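Local coordinates for protein serpin B3 (Homo sapiens, PDB 4ZK3) that belongs to the serpin family of protease inhibitors, probably trapping its target proteases through a large conformational change, and, as Pso p27, forms large aggregates linked to psoriasis, at residues G39-L43 with A122-Y127; F59-E64 with N80-F85; R144-N148 with N161-E165; E198-P202 with C365-F369; I210-R214 with L282-R286. Where two conformers were deposited one is given. Residue numbers count along the deposited sequence, not the author numbering.

Contact 1 (G39-L43 with A122-Y127); sequences GMVLL and AIKKFY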
# COMPACT_ATOMS: atom_id res chain seq x y z
N GLY A 39 -5.66 -11.00 4.96
CA GLY A 39 -7.02 -11.22 5.38
C GLY A 39 -7.54 -12.50 4.76
O GLY A 39 -8.21 -13.29 5.41
N MET A 40 -7.25 -12.69 3.46
CA MET A 40 -7.60 -13.94 2.80
C MET A 40 -6.90 -15.16 3.38
O MET A 40 -7.52 -16.26 3.47
CB MET A 40 -7.29 -13.86 1.31
CG MET A 40 -8.18 -12.94 0.50
SD MET A 40 -7.86 -13.16 -1.29
CE MET A 40 -6.33 -12.26 -1.44
N VAL A 41 -5.66 -14.99 3.83
CA VAL A 41 -4.96 -16.06 4.58
C VAL A 41 -5.63 -16.35 5.95
O VAL A 41 -5.91 -17.48 6.30
CB VAL A 41 -3.51 -15.68 4.84
CG1 VAL A 41 -2.83 -16.76 5.70
CG2 VAL A 41 -2.72 -15.43 3.54
N LEU A 42 -5.97 -15.29 6.69
CA LEU A 42 -6.62 -15.42 8.01
C LEU A 42 -7.90 -16.24 7.97
O LEU A 42 -8.10 -17.11 8.79
CB LEU A 42 -6.96 -14.02 8.54
CG LEU A 42 -7.56 -13.87 9.95
CD1 LEU A 42 -6.83 -14.73 10.96
CD2 LEU A 42 -7.54 -12.41 10.38
N LEU A 43 -8.77 -15.93 7.02
CA LEU A 43 -9.97 -16.71 6.78
C LEU A 43 -9.74 -18.23 6.74
O LEU A 43 -10.64 -19.00 7.02
CB LEU A 43 -10.60 -16.24 5.46
CG LEU A 43 -12.08 -16.03 5.27
CD1 LEU A 43 -12.85 -15.72 6.53
CD2 LEU A 43 -12.27 -14.96 4.18
N ALA A 122 -16.08 -18.30 1.43
CA ALA A 122 -15.79 -17.19 2.30
C ALA A 122 -14.90 -16.10 1.62
O ALA A 122 -15.15 -14.88 1.79
CB ALA A 122 -15.12 -17.69 3.57
N ILE A 123 -13.87 -16.52 0.88
CA ILE A 123 -13.04 -15.52 0.20
C ILE A 123 -13.82 -14.84 -0.92
O ILE A 123 -13.71 -13.64 -1.11
CB ILE A 123 -11.69 -16.08 -0.29
CG1 ILE A 123 -11.83 -17.20 -1.30
CG2 ILE A 123 -10.82 -16.42 0.88
CD1 ILE A 123 -10.45 -17.75 -1.60
N LYS A 124 -14.67 -15.61 -1.62
CA LYS A 124 -15.55 -15.03 -2.61
C LYS A 124 -16.42 -13.93 -2.01
O LYS A 124 -16.52 -12.81 -2.55
CB LYS A 124 -16.37 -16.09 -3.35
CG LYS A 124 -15.53 -17.04 -4.26
CD LYS A 124 -16.36 -18.17 -4.90
CE LYS A 124 -15.48 -19.21 -5.52
NZ LYS A 124 -16.28 -20.29 -6.13
N LYS A 125 -17.01 -14.22 -0.87
CA LYS A 125 -17.93 -13.32 -0.22
C LYS A 125 -17.29 -12.10 0.48
O LYS A 125 -17.77 -11.00 0.31
CB LYS A 125 -18.71 -14.08 0.82
CG LYS A 125 -19.68 -13.20 1.61
CD LYS A 125 -20.01 -13.87 2.95
CE LYS A 125 -21.14 -13.18 3.68
NZ LYS A 125 -21.58 -14.10 4.77
N PHE A 126 -16.28 -12.30 1.32
CA PHE A 126 -15.66 -11.14 2.03
C PHE A 126 -14.63 -10.33 1.22
O PHE A 126 -14.50 -9.10 1.44
CB PHE A 126 -15.04 -11.56 3.35
CG PHE A 126 -16.02 -12.19 4.28
CD1 PHE A 126 -17.00 -11.41 4.88
CD2 PHE A 126 -16.00 -13.56 4.51
CE1 PHE A 126 -17.94 -12.00 5.71
CE2 PHE A 126 -16.94 -14.16 5.33
CZ PHE A 126 -17.91 -13.37 5.93
N TYR A 127 -13.94 -11.00 0.30
CA TYR A 127 -12.81 -10.40 -0.43
C TYR A 127 -13.06 -10.36 -1.92
O TYR A 127 -12.21 -9.94 -2.67
CB TYR A 127 -11.53 -11.21 -0.14
CG TYR A 127 -11.08 -10.99 1.24
CD1 TYR A 127 -10.30 -9.88 1.57
CD2 TYR A 127 -11.53 -11.80 2.26
CE1 TYR A 127 -9.94 -9.64 2.88
CE2 TYR A 127 -11.18 -11.54 3.58
CZ TYR A 127 -10.39 -10.49 3.88
OH TYR A 127 -10.07 -10.25 5.19
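A122 opens the face that serpin helix 117-127 turns to the end of helix 31-42: its CB sits 3.9 Å from L43 CG, and its O is 3.7 Å from L43 CD2. I123 CA lies 6.2 Å from M40 CA; I123 CG2 reaches L43 CD2 at 3.9 Å and M40 CB at 4.4 Å. One turn past A122, F126 brings CD2 to 4.0 Å from L43 CD2, while its ring meets H83 edge-to-face. Y127 contributes the largest buried area on its own segment. M40 CG lies over its face, 4.0 Å from the ring centroid, in a CH-pi contact; M40 SD adds an oblique Met-aromatic contact at 5.4 Å from the same centroid. L43 CD2 approaches the ring edge, 3.6 Å from Y127 CE2. Y127 OH lies 3.2 Å from G39 CA, where any CB would clash, so glycine makes room for the tyrosine. M40 O finds its hydrogen bond one turn before I123, at Y119 OH; between these segments, mainly apolar packing implies cohesion through close fit.

Contact 2 (F59-E64 with N80-F85); sequences FDQVTE and NVHHQF
This is loop-on-helix packing in the helical part of the serpin fold, where the connection leaving helix 47-57 folds back on the first turn of helix 81-91. The backbone curls through F59-Q61 (phi/psi near -72/-17, -76/0 and -116/10), after which V62 (-101/149) and T63 (-130/122) run extended past the helix. Helix 81-91 starts with Q84 N bonded to N80 O (3.2 Å) and F85 N to V81 O (2.8 Å). V62 lies opposite V81 (CA to CA 6.8 Å), and E64 opposite N80 (7.4 Å). F59, with chi1 m (-85°) and chi2 17°, turns one ring face to V81; V81, in rotamer t, places CG1 3.6 Å from the ring centroid and 15° off its normal, a CH-pi contact. F85 (chi1 -152°, chi2 -89°) reaches the same phenylalanine obliquely, CD2 to F59 CZ at 4.2 Å. V62, also t, sets CB 4.2 Å from V81 CG2, and its CG1 lies 3.9 Å from OE1 of Q84, whose side chain extends m then t. T35 and L42 of helix 31-42 also touch F59, and A7 of helix 4-19 touches V62. Towards solvent the contact loosens: E64, with chi1 between wells at -96° and chi2 t, has CB 3.9 Å from N80 ND2, and its OE1 stands 3.4 Å from Q84 OE1, two acceptors that form no hydrogen bond.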
# COMPACT_ATOMS: atom_id res chain seq x y z
N PHE A 59 -6.24 -6.51 13.70
CA PHE A 59 -7.64 -6.92 13.55
C PHE A 59 -8.17 -7.36 14.90
O PHE A 59 -9.38 -7.44 15.09
CB PHE A 59 -7.79 -8.08 12.56
CG PHE A 59 -7.89 -7.67 11.07
CD1 PHE A 59 -7.52 -6.40 10.62
CD2 PHE A 59 -8.32 -8.61 10.12
CE1 PHE A 59 -7.60 -6.08 9.27
CE2 PHE A 59 -8.42 -8.30 8.80
CZ PHE A 59 -8.06 -7.02 8.37
N ASP A 60 -7.29 -7.65 15.85
CA ASP A 60 -7.76 -7.95 17.20
C ASP A 60 -8.21 -6.70 18.00
O ASP A 60 -8.64 -6.87 19.14
CB ASP A 60 -6.73 -8.76 17.97
CG ASP A 60 -5.39 -8.02 18.17
OD1 ASP A 60 -5.18 -6.84 17.78
OD2 ASP A 60 -4.51 -8.67 18.72
N GLN A 61 -8.13 -5.50 17.39
CA GLN A 61 -8.45 -4.23 18.03
C GLN A 61 -9.64 -3.56 17.37
O GLN A 61 -9.89 -2.38 17.64
CB GLN A 61 -7.26 -3.25 17.96
CG GLN A 61 -5.94 -3.81 18.50
CD GLN A 61 -4.73 -2.86 18.37
OE1 GLN A 61 -4.69 -1.97 17.53
NE2 GLN A 61 -3.73 -3.06 19.23
N VAL A 62 -10.33 -4.26 16.48
CA VAL A 62 -11.49 -3.73 15.76
C VAL A 62 -12.77 -4.28 16.44
O VAL A 62 -12.74 -5.41 16.91
CB VAL A 62 -11.45 -4.22 14.31
CG1 VAL A 62 -12.68 -3.76 13.51
CG2 VAL A 62 -10.11 -3.81 13.67
N THR A 63 -13.88 -3.52 16.41
CA THR A 63 -15.02 -3.68 17.35
C THR A 63 -16.48 -3.79 16.81
O THR A 63 -16.96 -2.87 16.16
CB THR A 63 -15.02 -2.50 18.37
OG1 THR A 63 -14.84 -1.26 17.66
CG2 THR A 63 -13.90 -2.65 19.40
N GLU A 64 -17.17 -4.89 17.13
CA GLU A 64 -18.66 -5.04 17.00
C GLU A 64 -19.17 -6.48 17.36
O GLU A 64 -20.16 -6.71 18.12
CB GLU A 64 -19.13 -4.62 15.59
CG GLU A 64 -19.63 -3.18 15.49
CD GLU A 64 -19.69 -2.65 14.05
OE1 GLU A 64 -19.67 -3.47 13.10
OE2 GLU A 64 -19.77 -1.42 13.88
N ASN A 80 -16.46 -10.99 11.14
CA ASN A 80 -17.07 -9.69 11.46
C ASN A 80 -16.15 -8.54 11.05
O ASN A 80 -16.61 -7.56 10.45
CB ASN A 80 -17.43 -9.54 12.94
CG ASN A 80 -17.47 -8.06 13.40
OD1 ASN A 80 -16.64 -7.66 14.24
ND2 ASN A 80 -18.40 -7.25 12.83
N VAL A 81 -14.87 -8.64 11.40
CA VAL A 81 -13.86 -7.77 10.79
C VAL A 81 -13.87 -7.98 9.27
O VAL A 81 -13.78 -7.03 8.48
CB VAL A 81 -12.44 -8.06 11.29
CG1 VAL A 81 -11.46 -7.04 10.68
CG2 VAL A 81 -12.38 -8.03 12.81
N HIS A 82 -14.00 -9.25 8.86
CA HIS A 82 -14.06 -9.60 7.45
C HIS A 82 -15.27 -8.93 6.72
O HIS A 82 -15.16 -8.57 5.55
CB HIS A 82 -14.04 -11.14 7.29
CG HIS A 82 -12.72 -11.77 7.65
ND1 HIS A 82 -12.56 -12.70 8.66
CD2 HIS A 82 -11.49 -11.58 7.13
CE1 HIS A 82 -11.30 -13.08 8.72
NE2 HIS A 82 -10.62 -12.41 7.80
N HIS A 83 -16.39 -8.78 7.41
CA HIS A 83 -17.57 -8.06 6.91
C HIS A 83 -17.23 -6.60 6.72
O HIS A 83 -17.65 -5.96 5.77
CB HIS A 83 -18.73 -8.10 7.95
CG HIS A 83 -19.44 -9.41 8.06
ND1 HIS A 83 -20.67 -9.64 7.47
CD2 HIS A 83 -19.12 -10.55 8.73
CE1 HIS A 83 -21.06 -10.88 7.75
NE2 HIS A 83 -20.14 -11.45 8.51
N GLN A 84 -16.52 -6.05 7.68
CA GLN A 84 -16.15 -4.63 7.61
C GLN A 84 -15.17 -4.40 6.46
O GLN A 84 -15.29 -3.43 5.69
CB GLN A 84 -15.62 -4.15 8.97
CG GLN A 84 -16.67 -4.29 10.07
CD GLN A 84 -16.30 -3.59 11.34
OE1 GLN A 84 -16.40 -4.15 12.43
NE2 GLN A 84 -15.84 -2.35 11.21
N PHE A 85 -14.27 -5.35 6.28
CA PHE A 85 -13.35 -5.28 5.16
C PHE A 85 -14.09 -5.45 3.83
O PHE A 85 -13.76 -4.77 2.86
CB PHE A 85 -12.22 -6.31 5.31
CG PHE A 85 -10.97 -5.88 4.63
CD1 PHE A 85 -10.77 -6.20 3.33
CD2 PHE A 85 -10.06 -5.07 5.27
CE1 PHE A 85 -9.64 -5.76 2.67
CE2 PHE A 85 -8.92 -4.61 4.63
CZ PHE A 85 -8.70 -4.96 3.34

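Contact 3 (R144-N148 with N161-E165); sequences RKKIN and NLIPE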
# COMPACT_ATOMS: atom_id res chain seq x y z
N ARG A 144 3.82 -19.13 -12.87
CA ARG A 144 4.40 -17.84 -12.38
C ARG A 144 4.11 -16.70 -13.36
O ARG A 144 3.54 -15.65 -13.00
CB ARG A 144 5.89 -17.97 -12.07
CG ARG A 144 6.56 -16.74 -11.45
CD ARG A 144 8.04 -16.98 -11.23
NE ARG A 144 8.79 -16.90 -12.49
CZ ARG A 144 9.19 -15.77 -13.06
NH1 ARG A 144 8.98 -14.58 -12.50
NH2 ARG A 144 9.79 -15.84 -14.22
N LYS A 145 4.41 -16.94 -14.64
CA LYS A 145 4.24 -15.89 -15.63
C LYS A 145 2.81 -15.57 -15.89
O LYS A 145 2.46 -14.43 -16.12
CB LYS A 145 4.95 -16.23 -16.96
CG LYS A 145 6.45 -16.34 -16.77
CD LYS A 145 7.14 -16.58 -18.08
CE LYS A 145 8.60 -16.87 -17.86
NZ LYS A 145 9.41 -16.39 -19.01
N LYS A 146 1.95 -16.55 -15.86
CA LYS A 146 0.51 -16.25 -15.95
C LYS A 146 -0.00 -15.37 -14.78
O LYS A 146 -0.82 -14.49 -15.00
CB LYS A 146 -0.28 -17.55 -15.94
CG LYS A 146 -1.76 -17.40 -16.22
CD LYS A 146 -2.40 -18.76 -16.57
CE LYS A 146 -1.34 -19.82 -16.97
NZ LYS A 146 -1.93 -21.05 -17.56
N ILE A 147 0.49 -15.59 -13.57
CA ILE A 147 -0.00 -14.78 -12.40
C ILE A 147 0.50 -13.33 -12.57
O ILE A 147 -0.28 -12.38 -12.45
CB ILE A 147 0.51 -15.39 -11.10
CG1 ILE A 147 -0.21 -16.76 -10.87
CG2 ILE A 147 0.28 -14.50 -9.88
CD1 ILE A 147 0.54 -17.67 -9.91
N ASN A 148 1.79 -13.20 -12.85
CA ASN A 148 2.45 -11.92 -13.12
C ASN A 148 1.69 -11.14 -14.23
O ASN A 148 1.51 -9.93 -14.10
CB ASN A 148 3.95 -12.10 -13.40
CG ASN A 148 4.77 -12.44 -12.16
OD1 ASN A 148 4.36 -12.29 -11.02
ND2 ASN A 148 5.96 -12.92 -12.39
N ASN A 161 6.26 -8.48 -13.20
CA ASN A 161 7.13 -9.47 -12.58
C ASN A 161 6.95 -9.52 -11.03
O ASN A 161 7.90 -9.65 -10.25
CB ASN A 161 8.59 -9.30 -13.04
CG ASN A 161 9.45 -10.54 -12.78
OD1 ASN A 161 10.44 -10.50 -12.05
ND2 ASN A 161 9.09 -11.65 -13.40
N LEU A 162 5.71 -9.43 -10.58
CA LEU A 162 5.45 -9.36 -9.14
C LEU A 162 6.18 -10.46 -8.39
O LEU A 162 6.78 -10.20 -7.38
CB LEU A 162 3.92 -9.45 -8.87
CG LEU A 162 3.58 -9.56 -7.36
CD1 LEU A 162 4.01 -8.31 -6.56
CD2 LEU A 162 2.09 -9.87 -7.22
N ILE A 163 6.12 -11.69 -8.93
CA ILE A 163 6.69 -12.86 -8.31
C ILE A 163 7.95 -13.28 -9.15
O ILE A 163 7.80 -13.82 -10.24
CB ILE A 163 5.72 -14.04 -8.26
CG1 ILE A 163 4.38 -13.69 -7.53
CG2 ILE A 163 6.38 -15.19 -7.51
CD1 ILE A 163 3.35 -14.76 -7.75
N PRO A 164 9.15 -12.99 -8.63
CA PRO A 164 10.36 -13.36 -9.35
C PRO A 164 10.64 -14.87 -9.28
O PRO A 164 9.98 -15.60 -8.52
CB PRO A 164 11.45 -12.54 -8.65
CG PRO A 164 10.73 -11.38 -8.03
CD PRO A 164 9.48 -12.07 -7.52
N GLU A 165 11.59 -15.33 -10.08
CA GLU A 165 11.89 -16.76 -10.16
C GLU A 165 12.38 -17.09 -8.80
O GLU A 165 12.90 -16.23 -8.11
CB GLU A 165 13.02 -17.00 -11.16
CG GLU A 165 12.78 -16.36 -12.52
CD GLU A 165 13.94 -16.57 -13.44
OE1 GLU A 165 14.58 -15.55 -13.82
OE2 GLU A 165 14.21 -17.77 -13.74
O HOH W 1 3.17 -8.53 -12.35
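A polar side-chain-to-backbone contact fastens helix 140-153, the helix that packs across the large central sheet of serpins, to the return loop leading into strand 174-185. N148 is its centre. Its amide pairs with both backbone groups of I163: OD1 accepts from I163 N at 2.8 Å, and ND2 donates to I163 O at 3.0 Å, much as a neighbouring peptide would. The same I163 O takes a second bond from R144 NH1 (2.7 Å), while R144 NH2 forms a salt bridge with E141 of the same helix. E165 CG rests over a face of the guanidinium, 3.5 Å from R144 NH2. On the side facing the sheet, I147 CG2 meets I163 CD1 at 3.7 Å, and both isoleucines touch V175. Water 1 joins N148 O (2.8 Å) to L162 N (3.2 Å). Because R144 and N148 satisfy both peptide groups of I163, the irregular loop can be held close without forming regular secondary structure.

Contact 4 (E198-P202 with C365-F369); sequences EKFWP and CNHPF
F200 and N366 bury the most surface of any residues here, nearly half the total between them. Residues 198-201 end an extended strand, and the chain turns a corner at P202; 365-368 is an irregular link, N366 at phi/psi -117/24 and H367 at -156/174, and F369 starts the next strand. The segments run side by side in the same direction, F200 CA 4.5 Å from N366 CA and W201 CA 4.9 Å from H367 CA. F200 (chi1 t, chi2 -89°) lays one ring face against the N366-H367 peptide, CD2 3.5 Å from N366 C, while its edge meets F369, CE2 to CE2 at 4.4 Å; F200 CZ is 3.3 Å from H367 C. F387 adds an edge-to-face partner. N366 accepts the single direct hydrogen bond between the segments, W201 N to N366 O at 2.9 Å and almost linear. With chi1 p (54°), its OD1 accepts from H367 ND1 at 3.0 Å; H367 NE2 in turn bonds P248 O. Water 2 binds E198 OE1 (2.8 Å), K199 O (2.7 Å) and, weakly, N366 ND2 (3.4 Å). Such a contact typifies the serpin fold, where the link between strands 361-364 and 369-375 passes from sheet C into sheet B of the B/C barrel.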
# COMPACT_ATOMS: atom_id res chain seq x y z
N GLU A 198 15.18 22.30 -10.92
CA GLU A 198 15.72 22.88 -9.69
C GLU A 198 16.49 21.82 -9.02
O GLU A 198 16.52 20.66 -9.46
CB GLU A 198 14.64 23.33 -8.69
CG GLU A 198 13.60 24.24 -9.29
CD GLU A 198 12.66 24.78 -8.24
OE1 GLU A 198 12.70 24.33 -7.06
OE2 GLU A 198 11.90 25.69 -8.59
N LYS A 199 17.14 22.23 -7.94
CA LYS A 199 17.85 21.28 -7.13
C LYS A 199 16.88 20.63 -6.14
O LYS A 199 15.99 21.26 -5.68
CB LYS A 199 18.96 22.01 -6.40
CG LYS A 199 19.87 22.71 -7.38
CD LYS A 199 21.05 23.36 -6.70
CE LYS A 199 21.79 24.24 -7.70
NZ LYS A 199 23.14 24.52 -7.18
N PHE A 200 17.10 19.36 -5.87
CA PHE A 200 16.48 18.65 -4.79
C PHE A 200 17.60 18.23 -3.91
O PHE A 200 18.56 17.67 -4.42
CB PHE A 200 15.76 17.37 -5.26
CG PHE A 200 14.99 16.67 -4.18
CD1 PHE A 200 15.59 15.73 -3.41
CD2 PHE A 200 13.65 16.96 -3.96
CE1 PHE A 200 14.90 15.06 -2.43
CE2 PHE A 200 12.94 16.29 -3.00
CZ PHE A 200 13.56 15.35 -2.22
N TRP A 201 17.51 18.51 -2.60
CA TRP A 201 18.60 18.21 -1.66
C TRP A 201 18.24 16.99 -0.82
O TRP A 201 17.40 17.09 0.06
CB TRP A 201 18.88 19.39 -0.69
CG TRP A 201 19.37 20.76 -1.25
CD1 TRP A 201 18.59 21.83 -1.57
CD2 TRP A 201 20.74 21.21 -1.41
NE1 TRP A 201 19.37 22.91 -1.96
CE2 TRP A 201 20.69 22.55 -1.88
CE3 TRP A 201 21.98 20.62 -1.23
CZ2 TRP A 201 21.85 23.28 -2.19
CZ3 TRP A 201 23.15 21.36 -1.54
CH2 TRP A 201 23.06 22.66 -2.02
N PRO A 202 18.85 15.83 -1.09
CA PRO A 202 18.61 14.68 -0.24
C PRO A 202 19.24 14.82 1.12
O PRO A 202 18.71 14.29 2.09
CB PRO A 202 19.23 13.53 -1.01
CG PRO A 202 19.22 14.02 -2.43
CD PRO A 202 19.56 15.45 -2.31
N CYS A 365 8.73 21.17 -1.68
CA CYS A 365 9.23 19.83 -1.50
C CYS A 365 10.54 19.59 -2.27
O CYS A 365 10.55 18.87 -3.26
CB CYS A 365 8.14 18.86 -1.97
SG CYS A 365 6.63 19.05 -1.01
N ASN A 366 11.64 20.22 -1.79
CA ASN A 366 12.92 20.10 -2.41
C ASN A 366 13.88 19.45 -1.47
O ASN A 366 15.07 19.63 -1.62
CB ASN A 366 13.45 21.44 -2.91
CG ASN A 366 13.48 22.51 -1.83
OD1 ASN A 366 13.56 22.23 -0.63
ND2 ASN A 366 13.44 23.74 -2.26
N HIS A 367 13.35 18.68 -0.51
CA HIS A 367 14.15 17.82 0.34
C HIS A 367 13.16 16.75 0.78
O HIS A 367 11.99 16.84 0.41
CB HIS A 367 14.80 18.63 1.50
CG HIS A 367 13.82 19.41 2.32
ND1 HIS A 367 13.23 20.57 1.87
CD2 HIS A 367 13.35 19.21 3.58
CE1 HIS A 367 12.41 21.03 2.81
NE2 HIS A 367 12.50 20.24 3.86
N PRO A 368 13.61 15.72 1.51
CA PRO A 368 12.81 14.54 1.69
C PRO A 368 11.50 14.78 2.37
O PRO A 368 11.46 15.57 3.33
CB PRO A 368 13.69 13.67 2.55
CG PRO A 368 15.04 14.00 2.11
CD PRO A 368 15.00 15.48 1.88
N PHE A 369 10.45 14.10 1.90
CA PHE A 369 9.11 14.25 2.46
C PHE A 369 8.37 12.91 2.53
O PHE A 369 8.75 11.97 1.83
CB PHE A 369 8.31 15.29 1.68
CG PHE A 369 8.11 14.95 0.20
CD1 PHE A 369 7.04 14.14 -0.22
CD2 PHE A 369 8.99 15.45 -0.76
CE1 PHE A 369 6.86 13.85 -1.56
CE2 PHE A 369 8.80 15.18 -2.12
CZ PHE A 369 7.75 14.36 -2.53
O HOH W 2 14.77 23.68 -5.35

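Contact 5 (I210-R214 with L282-R286); sequences IQMMR and LHLPR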
# COMPACT_ATOMS: atom_id res chain seq x y z
N ILE A 210 16.03 17.97 -10.70
CA ILE A 210 14.67 17.47 -10.63
C ILE A 210 13.77 18.46 -11.37
O ILE A 210 14.04 19.66 -11.45
CB ILE A 210 14.20 17.32 -9.13
CG1 ILE A 210 13.25 16.13 -9.01
CG2 ILE A 210 13.60 18.66 -8.62
CD1 ILE A 210 12.91 15.70 -7.60
N GLN A 211 12.67 17.97 -11.91
CA GLN A 211 11.70 18.86 -12.53
C GLN A 211 10.69 19.26 -11.46
O GLN A 211 9.95 18.42 -10.90
CB GLN A 211 11.05 18.17 -13.72
CG GLN A 211 12.01 17.84 -14.86
CD GLN A 211 12.55 19.10 -15.53
OE1 GLN A 211 13.74 19.41 -15.40
NE2 GLN A 211 11.68 19.86 -16.14
N MET A 212 10.65 20.55 -11.14
CA MET A 212 9.78 21.05 -10.06
C MET A 212 8.53 21.69 -10.57
O MET A 212 8.58 22.69 -11.26
CB MET A 212 10.53 22.05 -9.15
CG MET A 212 9.71 22.44 -7.89
SD MET A 212 9.59 21.02 -6.76
CE MET A 212 11.23 20.95 -6.09
N MET A 213 7.37 21.14 -10.19
CA MET A 213 6.11 21.73 -10.61
C MET A 213 5.73 22.79 -9.59
O MET A 213 6.09 22.70 -8.41
CB MET A 213 4.98 20.69 -10.72
CG MET A 213 5.36 19.38 -11.39
SD MET A 213 3.97 18.23 -11.44
CE MET A 213 3.58 17.97 -9.70
N ARG A 214 5.00 23.79 -10.01
CA ARG A 214 4.77 24.97 -9.18
C ARG A 214 3.38 25.50 -9.46
O ARG A 214 2.96 25.50 -10.61
CB ARG A 214 5.79 26.05 -9.47
CG ARG A 214 7.23 25.56 -9.31
CD ARG A 214 8.36 26.60 -9.39
NE ARG A 214 8.60 27.08 -10.73
CZ ARG A 214 7.94 28.09 -11.30
NH1 ARG A 214 6.96 28.70 -10.64
NH2 ARG A 214 8.24 28.49 -12.53
N LEU A 282 3.00 26.18 -3.70
CA LEU A 282 3.31 24.75 -3.64
C LEU A 282 4.31 24.44 -4.74
O LEU A 282 4.02 24.67 -5.88
CB LEU A 282 2.05 23.90 -3.85
CG LEU A 282 2.22 22.39 -4.08
CD1 LEU A 282 3.02 21.74 -2.95
CD2 LEU A 282 0.83 21.83 -4.27
N HIS A 283 5.48 23.95 -4.37
CA HIS A 283 6.46 23.40 -5.31
C HIS A 283 6.51 21.90 -4.99
O HIS A 283 6.89 21.47 -3.86
CB HIS A 283 7.84 24.05 -5.15
CG HIS A 283 7.89 25.52 -5.52
ND1 HIS A 283 9.09 26.22 -5.52
CD2 HIS A 283 6.94 26.41 -5.91
CE1 HIS A 283 8.86 27.48 -5.86
NE2 HIS A 283 7.57 27.63 -6.10
N LEU A 284 6.11 21.11 -5.99
CA LEU A 284 6.08 19.63 -5.89
C LEU A 284 6.78 19.04 -7.10
O LEU A 284 6.47 19.41 -8.21
CB LEU A 284 4.60 19.19 -5.87
CG LEU A 284 4.31 17.70 -5.57
CD1 LEU A 284 4.59 17.36 -4.11
CD2 LEU A 284 2.89 17.31 -5.92
N PRO A 285 7.73 18.15 -6.90
CA PRO A 285 8.46 17.58 -8.03
C PRO A 285 7.64 16.53 -8.82
O PRO A 285 6.72 15.89 -8.29
CB PRO A 285 9.67 16.96 -7.39
CG PRO A 285 9.20 16.61 -5.99
CD PRO A 285 8.23 17.66 -5.61
N ARG A 286 7.93 16.42 -10.11
CA ARG A 286 7.51 15.28 -10.91
C ARG A 286 8.38 14.21 -10.38
O ARG A 286 9.59 14.45 -10.20
CB ARG A 286 7.86 15.47 -12.39
CG ARG A 286 7.08 16.55 -13.08
CD ARG A 286 7.42 16.72 -14.58
NE ARG A 286 7.56 15.45 -15.28
CZ ARG A 286 6.66 14.86 -16.06
NH1 ARG A 286 5.50 15.43 -16.38
NH2 ARG A 286 6.95 13.69 -16.56
O HOH W 3 11.57 15.19 -11.92
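The sulfur of M212 plugs a hollow on the facing strand: with chi1 t, chi2 p and chi3 p, the side chain curls over the backbone between H283 and P285, SD 3.4 Å from P285 N, 3.5 Å from L284 C and 3.7 Å from H283 C. On the same face R214 lies along the H283 ring, its CD 3.6 Å from the centroid in a CH-pi contact; H364 also stacks with that imidazole. I210 CD1 nudges P285 CB at 3.5 Å. These are two neighbouring antiparallel strands of serpin sheet C, their segment axes 4.3 Å apart and 146° between directions, joined by M213 N to L284 O (2.8 Å), L284 N to M213 O (2.9 Å) and R286 N to Q211 O (3.0 Å). P285, which has no NH to give, occupies a non-hydrogen-bonded pair with M212. On the opposite face M213 fits between L284 and R286, CE 3.9 Å from L284 CD2 and CG 3.7 Å from R286 CG; the arginine's NH1 goes to E338.

Overall arrangement
Two clusters and one separate site emerge. Contacts 1 and 2 touch, their centres 13 Å apart, in the helical region; both are partly buried and mainly apolar, but contact 2 runs out to exposed E64 and N80. Contacts 4 and 5, their centres 9 Å apart, lie across the chain's centre and share a sheet: E198 pairs with I210, and C365 with H283. Contact 5 is buried and bonds backbone to backbone, whereas partly buried contact 4 has one direct bond. Contact 3, also buried, stands about 10 Å from contact 1 at nearest atoms and is held chiefly by side-chain-to-backbone hydrogen bonds; its L162 touches strand 340-351, which lies between strands 174-185 and 325-336 as in relaxed serpins.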